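Local structure of ribose-phosphate pyrophosphokinase (Thermus thermophilus, 7PN0) at residues V149-F154 and A180-L185; G171-A176 and L187-K192. The protein catalyses the synthesis of phosphoribosyl pyrophosphate (PRPP) from ribose 5-phosphate, probably with ATP as the diphosphate donor. All coordinates share one frame; numbering follows the deposited sequence.

Interaction 1 (V149-F154 and A180-L185)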
ATOM      1  N   VAL A 149      -9.587   7.274 -37.579  1.00 19.04           N
ATOM      2  CA  VAL A 149     -10.983   6.920 -37.944  1.00 18.28           C
ATOM      3  C   VAL A 149     -11.704   8.217 -38.328  1.00 19.12           C
ATOM      4  O   VAL A 149     -12.535   8.191 -39.293  1.00 18.47           O
ATOM      5  CB  VAL A 149     -11.704   6.149 -36.819  1.00 21.78           C
ATOM      6  CG1 VAL A 149     -13.202   6.090 -37.057  1.00 25.58           C
ATOM      7  CG2 VAL A 149     -11.170   4.720 -36.679  1.00 25.69           C
ATOM      8  N   ILE A 150     -11.422   9.321 -37.633  1.00 16.57           N
ATOM      9  CA  ILE A 150     -12.109  10.636 -37.881  1.00 17.97           C
ATOM     10  C   ILE A 150     -11.623  11.205 -39.220  1.00 16.89           C
ATOM     11  O   ILE A 150     -12.469  11.708 -40.016  1.00 18.62           O
ATOM     12  CB  ILE A 150     -11.877  11.610 -36.711  1.00 18.25           C
ATOM     13  CG1 ILE A 150     -12.643  11.144 -35.473  1.00 18.69           C
ATOM     14  CG2 ILE A 150     -12.213  13.056 -37.085  1.00 19.05           C
ATOM     15  CD1 ILE A 150     -12.504  12.033 -34.277  1.00 19.86           C
ATOM     16  N   ALA A 151     -10.325  11.154 -39.476  1.00 16.49           N
ATOM     17  CA  ALA A 151      -9.756  11.630 -40.759  1.00 16.20           C
ATOM     18  C   ALA A 151     -10.314  10.770 -41.929  1.00 16.97           C
ATOM     19  O   ALA A 151     -10.711  11.331 -42.969  1.00 18.17           O
ATOM     20  CB  ALA A 151      -8.251  11.624 -40.666  1.00 15.53           C
ATOM     21  N   ASN A 152     -10.422   9.460 -41.771  1.00 19.42           N
ATOM     22  CA  ASN A 152     -11.011   8.561 -42.804  1.00 20.60           C
ATOM     23  C   ASN A 152     -12.443   9.005 -43.126  1.00 20.19           C
ATOM     24  O   ASN A 152     -12.819   9.110 -44.336  1.00 19.21           O
ATOM     25  CB  ASN A 152     -10.968   7.097 -42.378  1.00 22.20           C
ATOM     26  CG  ASN A 152     -11.464   6.171 -43.478  1.00 22.87           C
ATOM     27  OD1 ASN A 152     -10.754   5.962 -44.447  1.00 23.74           O
ATOM     28  ND2 ASN A 152     -12.666   5.633 -43.330  1.00 22.59           N
ATOM     29  N   TYR A 153     -13.245   9.258 -42.092  1.00 20.00           N
ATOM     30  CA  TYR A 153     -14.645   9.699 -42.233  1.00 20.46           C
ATOM     31  C   TYR A 153     -14.666  10.914 -43.161  1.00 22.36           C
ATOM     32  O   TYR A 153     -15.368  10.903 -44.196  1.00 22.92           O
ATOM     33  CB  TYR A 153     -15.271  10.081 -40.893  1.00 20.36           C
ATOM     34  CG  TYR A 153     -16.470  10.981 -41.039  1.00 21.08           C
ATOM     35  CD1 TYR A 153     -17.660  10.497 -41.566  1.00 21.65           C
ATOM     36  CD2 TYR A 153     -16.415  12.315 -40.689  1.00 23.33           C
ATOM     37  CE1 TYR A 153     -18.766  11.314 -41.701  1.00 21.44           C
ATOM     38  CE2 TYR A 153     -17.502  13.155 -40.857  1.00 23.29           C
ATOM     39  CZ  TYR A 153     -18.688  12.657 -41.376  1.00 23.79           C
ATOM     40  OH  TYR A 153     -19.772  13.496 -41.490  1.00 24.90           O
ATOM     41  N   PHE A 154     -13.922  11.961 -42.807  1.00 21.64           N
ATOM     42  CA  PHE A 154     -13.955  13.216 -43.593  1.00 20.20           C
ATOM     43  C   PHE A 154     -13.467  12.920 -45.023  1.00 19.15           C
ATOM     44  O   PHE A 154     -14.075  13.449 -45.975  1.00 19.54           O
ATOM     45  CB  PHE A 154     -13.111  14.321 -42.950  1.00 21.74           C
ATOM     46  CG  PHE A 154     -13.724  15.011 -41.765  1.00 22.67           C
ATOM     47  CD1 PHE A 154     -14.883  15.768 -41.875  1.00 23.37           C
ATOM     48  CD2 PHE A 154     -13.124  14.909 -40.511  1.00 25.09           C
ATOM     49  CE1 PHE A 154     -15.416  16.421 -40.773  1.00 25.66           C
ATOM     50  CE2 PHE A 154     -13.669  15.554 -39.413  1.00 22.49           C
ATOM     51  CZ  PHE A 154     -14.801  16.319 -39.546  1.00 23.19           C
ATOM     52  N   ALA A 180      -5.907  18.357 -39.875  1.00 22.47           N
ATOM     53  CA  ALA A 180      -5.507  19.160 -41.052  1.00 23.49           C
ATOM     54  C   ALA A 180      -4.325  18.482 -41.735  1.00 23.40           C
ATOM     55  O   ALA A 180      -4.310  18.407 -42.993  1.00 24.85           O
ATOM     56  CB  ALA A 180      -5.186  20.578 -40.642  1.00 23.66           C
ATOM     57  N   ARG A 181      -3.320  18.073 -40.972  1.00 24.43           N
ATOM     58  CA  ARG A 181      -2.096  17.472 -41.550  1.00 26.93           C
ATOM     59  C   ARG A 181      -2.476  16.140 -42.216  1.00 26.28           C
ATOM     60  O   ARG A 181      -1.933  15.868 -43.294  1.00 23.35           O
ATOM     61  CB  ARG A 181      -0.978  17.363 -40.504  1.00 31.57           C
ATOM     62  CG  ARG A 181      -0.363  18.713 -40.122  1.00 37.48           C
ATOM     63  CD  ARG A 181       0.852  18.667 -39.183  1.00 41.39           C
ATOM     64  NE  ARG A 181       0.697  17.658 -38.135  1.00 45.65           N
ATOM     65  CZ  ARG A 181       0.209  17.860 -36.904  1.00 44.57           C
ATOM     66  NH1 ARG A 181       0.082  16.829 -36.090  1.00 44.45           N
ATOM     67  NH2 ARG A 181      -0.163  19.064 -36.485  1.00 41.76           N
ATOM     68  N   ARG A 182      -3.379  15.363 -41.609  1.00 24.44           N
ATOM     69  CA  ARG A 182      -3.806  14.034 -42.128  1.00 24.90           C
ATOM     70  C   ARG A 182      -4.564  14.173 -43.454  1.00 24.30           C
ATOM     71  O   ARG A 182      -4.379  13.287 -44.323  1.00 26.59           O
ATOM     72  CB  ARG A 182      -4.677  13.299 -41.110  1.00 25.46           C
ATOM     73  CG  ARG A 182      -3.883  12.591 -40.031  1.00 27.62           C
ATOM     74  CD  ARG A 182      -4.806  12.002 -38.975  1.00 26.12           C
ATOM     75  NE  ARG A 182      -4.017  11.405 -37.922  1.00 26.26           N
ATOM     76  CZ  ARG A 182      -3.414  10.218 -37.976  1.00 25.64           C
ATOM     77  NH1 ARG A 182      -3.467   9.435 -39.048  1.00 24.47           N
ATOM     78  NH2 ARG A 182      -2.698   9.840 -36.942  1.00 26.48           N
ATOM     79  N   LEU A 183      -5.385  15.215 -43.599  1.00 24.05           N
ATOM     80  CA  LEU A 183      -6.209  15.467 -44.817  1.00 24.54           C
ATOM     81  C   LEU A 183      -5.537  16.423 -45.818  1.00 27.59           C
ATOM     82  O   LEU A 183      -6.168  16.675 -46.850  1.00 26.26           O
ATOM     83  CB  LEU A 183      -7.541  16.061 -44.375  1.00 23.60           C
ATOM     84  CG  LEU A 183      -8.365  15.160 -43.472  1.00 23.96           C
ATOM     85  CD1 LEU A 183      -9.741  15.748 -43.250  1.00 24.41           C
ATOM     86  CD2 LEU A 183      -8.480  13.765 -44.080  1.00 24.58           C
ATOM     87  N   GLY A 184      -4.360  16.982 -45.502  1.00 27.75           N
ATOM     88  CA  GLY A 184      -3.618  17.910 -46.378  1.00 27.32           C
ATOM     89  C   GLY A 184      -4.389  19.189 -46.575  1.00 27.72           C
ATOM     90  O   GLY A 184      -4.437  19.679 -47.685  1.00 30.69           O
ATOM     91  N   LEU A 185      -4.969  19.716 -45.514  1.00 26.45           N
ATOM     92  CA  LEU A 185      -5.886  20.870 -45.552  1.00 26.65           C
ATOM     93  C   LEU A 185      -5.230  22.018 -44.801  1.00 28.10           C
ATOM     94  O   LEU A 185      -4.426  21.806 -43.879  1.00 26.76           O
ATOM     95  CB  LEU A 185      -7.197  20.487 -44.867  1.00 29.22           C
ATOM     96  CG  LEU A 185      -8.402  20.067 -45.716  1.00 32.06           C
ATOM     97  CD1 LEU A 185      -8.046  19.556 -47.096  1.00 30.39           C
ATOM     98  CD2 LEU A 185      -9.250  19.061 -44.962  1.00 30.73           C
TER

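Interaction 2 (G171-A176 and L187-K192). With SO4 (sulfate ion), chain F.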
ATOM      1  N   GLY A 171      -7.922  25.737 -27.206  1.00 27.67           N
ATOM      2  CA  GLY A 171      -7.717  24.349 -26.746  1.00 27.65           C
ATOM      3  C   GLY A 171      -7.911  23.313 -27.853  1.00 29.32           C
ATOM      4  O   GLY A 171      -7.446  22.176 -27.660  1.00 25.06           O
ATOM      5  N   ASP A 172      -8.532  23.694 -28.982  1.00 28.23           N
ATOM      6  CA  ASP A 172      -8.957  22.777 -30.078  1.00 32.53           C
ATOM      7  C   ASP A 172      -7.905  22.753 -31.193  1.00 29.67           C
ATOM      8  O   ASP A 172      -7.992  21.864 -32.057  1.00 27.24           O
ATOM      9  CB  ASP A 172     -10.326  23.177 -30.641  1.00 30.30           C
ATOM     10  CG  ASP A 172     -11.516  22.874 -29.736  1.00 35.46           C
ATOM     11  OD1 ASP A 172     -11.311  22.212 -28.677  1.00 32.49           O
ATOM     12  OD2 ASP A 172     -12.652  23.335 -30.075  1.00 30.53           O
ATOM     13  N   LEU A 173      -6.894  23.631 -31.127  1.00 27.93           N
ATOM     14  CA  LEU A 173      -5.880  23.820 -32.194  1.00 28.61           C
ATOM     15  C   LEU A 173      -5.043  22.547 -32.402  1.00 26.23           C
ATOM     16  O   LEU A 173      -4.723  22.215 -33.558  1.00 26.44           O
ATOM     17  CB  LEU A 173      -4.996  25.005 -31.782  1.00 32.17           C
ATOM     18  CG  LEU A 173      -4.894  26.219 -32.707  1.00 34.61           C
ATOM     19  CD1 LEU A 173      -5.850  26.216 -33.873  1.00 33.89           C
ATOM     20  CD2 LEU A 173      -5.043  27.508 -31.910  1.00 35.31           C
ATOM     21  N   LYS A 174      -4.656  21.856 -31.334  1.00 27.16           N
ATOM     22  CA  LYS A 174      -3.738  20.693 -31.450  1.00 27.96           C
ATOM     23  C   LYS A 174      -4.436  19.542 -32.200  1.00 24.62           C
ATOM     24  O   LYS A 174      -3.823  18.953 -33.153  1.00 23.80           O
ATOM     25  CB  LYS A 174      -3.290  20.251 -30.057  1.00 32.41           C
ATOM     26  CG  LYS A 174      -2.214  19.176 -30.056  1.00 37.32           C
ATOM     27  CD  LYS A 174      -1.984  18.521 -28.694  1.00 47.35           C
ATOM     28  CE  LYS A 174      -1.875  19.509 -27.545  1.00 56.02           C
ATOM     29  NZ  LYS A 174      -0.637  20.325 -27.631  1.00 62.31           N
ATOM     30  N   ARG A 175      -5.662  19.214 -31.786  1.00 23.94           N
ATOM     31  CA  ARG A 175      -6.459  18.112 -32.392  1.00 22.47           C
ATOM     32  C   ARG A 175      -6.856  18.520 -33.821  1.00 23.72           C
ATOM     33  O   ARG A 175      -6.735  17.689 -34.758  1.00 24.29           O
ATOM     34  CB  ARG A 175      -7.645  17.737 -31.502  1.00 23.15           C
ATOM     35  CG  ARG A 175      -8.488  16.610 -32.089  1.00 21.66           C
ATOM     36  CD  ARG A 175      -9.481  16.024 -31.080  1.00 22.18           C
ATOM     37  NE  ARG A 175      -8.847  15.261 -30.015  1.00 21.23           N
ATOM     38  CZ  ARG A 175      -8.684  15.639 -28.745  1.00 23.68           C
ATOM     39  NH1 ARG A 175      -8.075  14.808 -27.917  1.00 23.98           N
ATOM     40  NH2 ARG A 175      -9.071  16.834 -28.297  1.00 25.43           N
ATOM     41  N   ALA A 176      -7.248  19.773 -34.024  1.00 23.05           N
ATOM     42  CA  ALA A 176      -7.599  20.297 -35.360  1.00 24.04           C
ATOM     43  C   ALA A 176      -6.379  20.252 -36.289  1.00 24.56           C
ATOM     44  O   ALA A 176      -6.526  19.847 -37.468  1.00 21.50           O
ATOM     45  CB  ALA A 176      -8.193  21.683 -35.246  1.00 24.09           C
ATOM     46  N   LEU A 187      -5.425  25.058 -42.033  1.00 29.28           N
ATOM     47  CA  LEU A 187      -5.975  25.174 -40.659  1.00 29.55           C
ATOM     48  C   LEU A 187      -6.376  26.621 -40.443  1.00 30.06           C
ATOM     49  O   LEU A 187      -5.578  27.487 -40.769  1.00 32.99           O
ATOM     50  CB  LEU A 187      -4.921  24.713 -39.653  1.00 30.58           C
ATOM     51  CG  LEU A 187      -5.336  24.713 -38.188  1.00 31.40           C
ATOM     52  CD1 LEU A 187      -6.488  23.765 -37.934  1.00 31.25           C
ATOM     53  CD2 LEU A 187      -4.149  24.350 -37.303  1.00 32.31           C
ATOM     54  N   ALA A 188      -7.597  26.876 -39.993  1.00 27.66           N
ATOM     55  CA  ALA A 188      -8.068  28.241 -39.692  1.00 28.97           C
ATOM     56  C   ALA A 188      -8.450  28.284 -38.222  1.00 28.54           C
ATOM     57  O   ALA A 188      -8.655  27.210 -37.641  1.00 28.91           O
ATOM     58  CB  ALA A 188      -9.226  28.610 -40.578  1.00 30.46           C
ATOM     59  N   PHE A 189      -8.571  29.487 -37.672  1.00 25.98           N
ATOM     60  CA  PHE A 189      -9.036  29.725 -36.290  1.00 25.67           C
ATOM     61  C   PHE A 189     -10.167  30.741 -36.347  1.00 26.99           C
ATOM     62  O   PHE A 189     -10.003  31.803 -36.999  1.00 30.83           O
ATOM     63  CB  PHE A 189      -7.870  30.176 -35.398  1.00 26.52           C
ATOM     64  CG  PHE A 189      -8.273  30.325 -33.953  1.00 27.08           C
ATOM     65  CD1 PHE A 189      -8.856  31.485 -33.485  1.00 26.07           C
ATOM     66  CD2 PHE A 189      -8.145  29.258 -33.087  1.00 28.70           C
ATOM     67  CE1 PHE A 189      -9.301  31.577 -32.171  1.00 27.58           C
ATOM     68  CE2 PHE A 189      -8.571  29.357 -31.769  1.00 29.90           C
ATOM     69  CZ  PHE A 189      -9.166  30.510 -31.319  1.00 27.54           C
ATOM     70  N   ILE A 190     -11.245  30.502 -35.614  1.00 29.76           N
ATOM     71  CA  ILE A 190     -12.350  31.490 -35.542  1.00 32.02           C
ATOM     72  C   ILE A 190     -12.557  31.868 -34.070  1.00 35.88           C
ATOM     73  O   ILE A 190     -12.933  31.019 -33.243  1.00 32.82           O
ATOM     74  CB  ILE A 190     -13.598  30.994 -36.308  1.00 32.95           C
ATOM     75  CG1 ILE A 190     -14.631  32.115 -36.495  1.00 33.92           C
ATOM     76  CG2 ILE A 190     -14.214  29.748 -35.667  1.00 33.61           C
ATOM     77  CD1 ILE A 190     -15.698  31.831 -37.579  1.00 31.40           C
ATOM     78  N   ASP A 191     -12.144  33.088 -33.731  1.00 41.00           N
ATOM     79  CA  ASP A 191     -12.356  33.694 -32.394  1.00 41.68           C
ATOM     80  C   ASP A 191     -13.783  34.241 -32.420  1.00 44.12           C
ATOM     81  O   ASP A 191     -14.040  35.169 -33.225  1.00 47.53           O
ATOM     82  CB  ASP A 191     -11.274  34.740 -32.092  1.00 48.18           C
ATOM     83  CG  ASP A 191     -11.426  35.430 -30.744  1.00 51.11           C
ATOM     84  OD1 ASP A 191     -11.772  34.752 -29.754  1.00 54.79           O
ATOM     85  OD2 ASP A 191     -11.206  36.640 -30.695  1.00 58.18           O
ATOM     86  N   LYS A 192     -14.675  33.648 -31.632  1.00 40.02           N
ATOM     87  CA  LYS A 192     -16.094  34.055 -31.510  1.00 44.56           C
ATOM     88  C   LYS A 192     -16.463  34.252 -30.034  1.00 48.42           C
ATOM     89  O   LYS A 192     -15.673  33.830 -29.163  1.00 44.46           O
ATOM     90  CB  LYS A 192     -16.988  33.027 -32.202  1.00 45.71           C
ATOM     91  CG  LYS A 192     -16.556  31.575 -32.054  1.00 46.54           C
ATOM     92  CD  LYS A 192     -17.291  30.840 -30.959  1.00 46.10           C
ATOM     93  CE  LYS A 192     -16.472  29.700 -30.399  1.00 42.11           C
ATOM     94  NZ  LYS A 192     -17.249  28.897 -29.438  1.00 44.71           N
TER
HETATM   95  S   SO4 F 404      -7.181  11.702 -29.927  1.00 21.90           S
HETATM   96  O1  SO4 F 404      -5.879  11.190 -30.277  1.00 18.25           O
HETATM   97  O2  SO4 F 404      -8.153  10.666 -30.210  1.00 22.82           O
HETATM   98  O3  SO4 F 404      -7.501  12.901 -30.738  1.00 24.40           O
HETATM   99  O4  SO4 F 404      -7.227  12.008 -28.538  1.00 23.24           O

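Interaction 1 (V149-F154 and A180-L185)
The F154 ring carries CD2 of its chain neighbour Y153 on one face, 3.9 Å above the plane and over the ring centre, while L183 from the other helix approaches it obliquely. L183 makes its closest approach at the root of the phenylalanine: its methyl CD1 sits 3.7 Å from F154 CB. With CG beside the backbone N (chi1 -77°), the ring is carried away from L183 and onto the sheet, where L215, Y243 and A245 receive it. The second methyl of L183 turns to A151, with CD2 4.0 Å from A151 CB and 3.5 Å from A151 O, so the branched leucine straddles two successive turns of helix 147-157. The same A151 CB also meets R182, lying 3.9 Å from R182 CD and 4.0 Å from R182 CB. The arginine chain runs extended from CG to NE, offering its methylene flank to the alanine and taking its charged end beyond it. There NE forms a salt bridge with E147, and NH2 is hydrogen-bonded to T308 O. Two helices of the PRTase-like C-terminal half are thereby packed side by side over strand 213-218, and they come close here, with the CA atoms of A151 and R182 6.6 Å apart. No hydrogen bond crosses between the segments. Cohesion across them is therefore chiefly apolar and depends on shape, and the one charged group involved has its polar needs met by partners at the margin of the packing.

Interaction 2 (G171-A176 and L187-K192)
Sulfate O3 is held by two nitrogens of one R175 guanidinium: a nearly straight bond from R175 NE, 2.8 Å long with an N-H...O angle of 167°, and a weak one from NH1. R175 belongs to helix 173-183, the connection of a beta-alpha-beta unit whose parallel strands 163-167 and 187-194 are neighbours in the sheet of this PRTase-like fold. R175 NH1 is better aimed at sulfate O4, 3.0 Å away at 168°, and the sulfur lies at the edge of the guanidinium, in its plane. The result is a side-on grip through two edge nitrogens, reached by an arginine chain bent at chi3; T127 OG1, S145 OG and the backbone N of A146 also bond the ion, which probably came from the crystallisation liquor. Residues of the same helix turn as R175, L173 and A176, pack against the second strand of the unit without any hydrogen bond. Two leucines and an alanine make one end of the seam: A176 CB meets L187 CD1 at 3.8 Å, and the other methyl of L187, CD2, lies 4.3 Å from L173 CD1. L187 already points at the helix at its CB; F189 does not, but with CG anti to the backbone N (chi1 -175°) its ring comes nearer and reaches L173. L173 and F189 cross at about a right angle. Beyond them lies a second subunit, whose own F189 meets this ring edge-to-face and whose D191 packs on L173, so the helix-strand seam continues into the subunit interface. Both methyls of L173 reach the CD2-CE2 side of the ring, obliquely: F189 CD2 lies 3.8 Å from L173 CD2 and 3.9 Å from L173 CD1, and F189 CE2 4.0 Å from L173 CD2.

From the N terminus the chain passes through 149-154, 171-176, 180-185 and 187-192, so the two interactions cross, neither lying wholly within the other. Interaction 1 closes a loop of 25 residues that contains strand 163-167 and most of helix 173-183; interaction 2 closes a shorter one of ten, made largely of the later part of the same helix, 177-183. Helix 173-183 is common to both: its early part meets strand 187-194, its late part helix 147-157. The centres lie about 15 Å apart, and the contacts touch where A180 packs on L187. Together they tie helix 147-157, through helix 173-183, to strand 187-194 of the mixed sheet; the second subunit adjoins chiefly interaction 2.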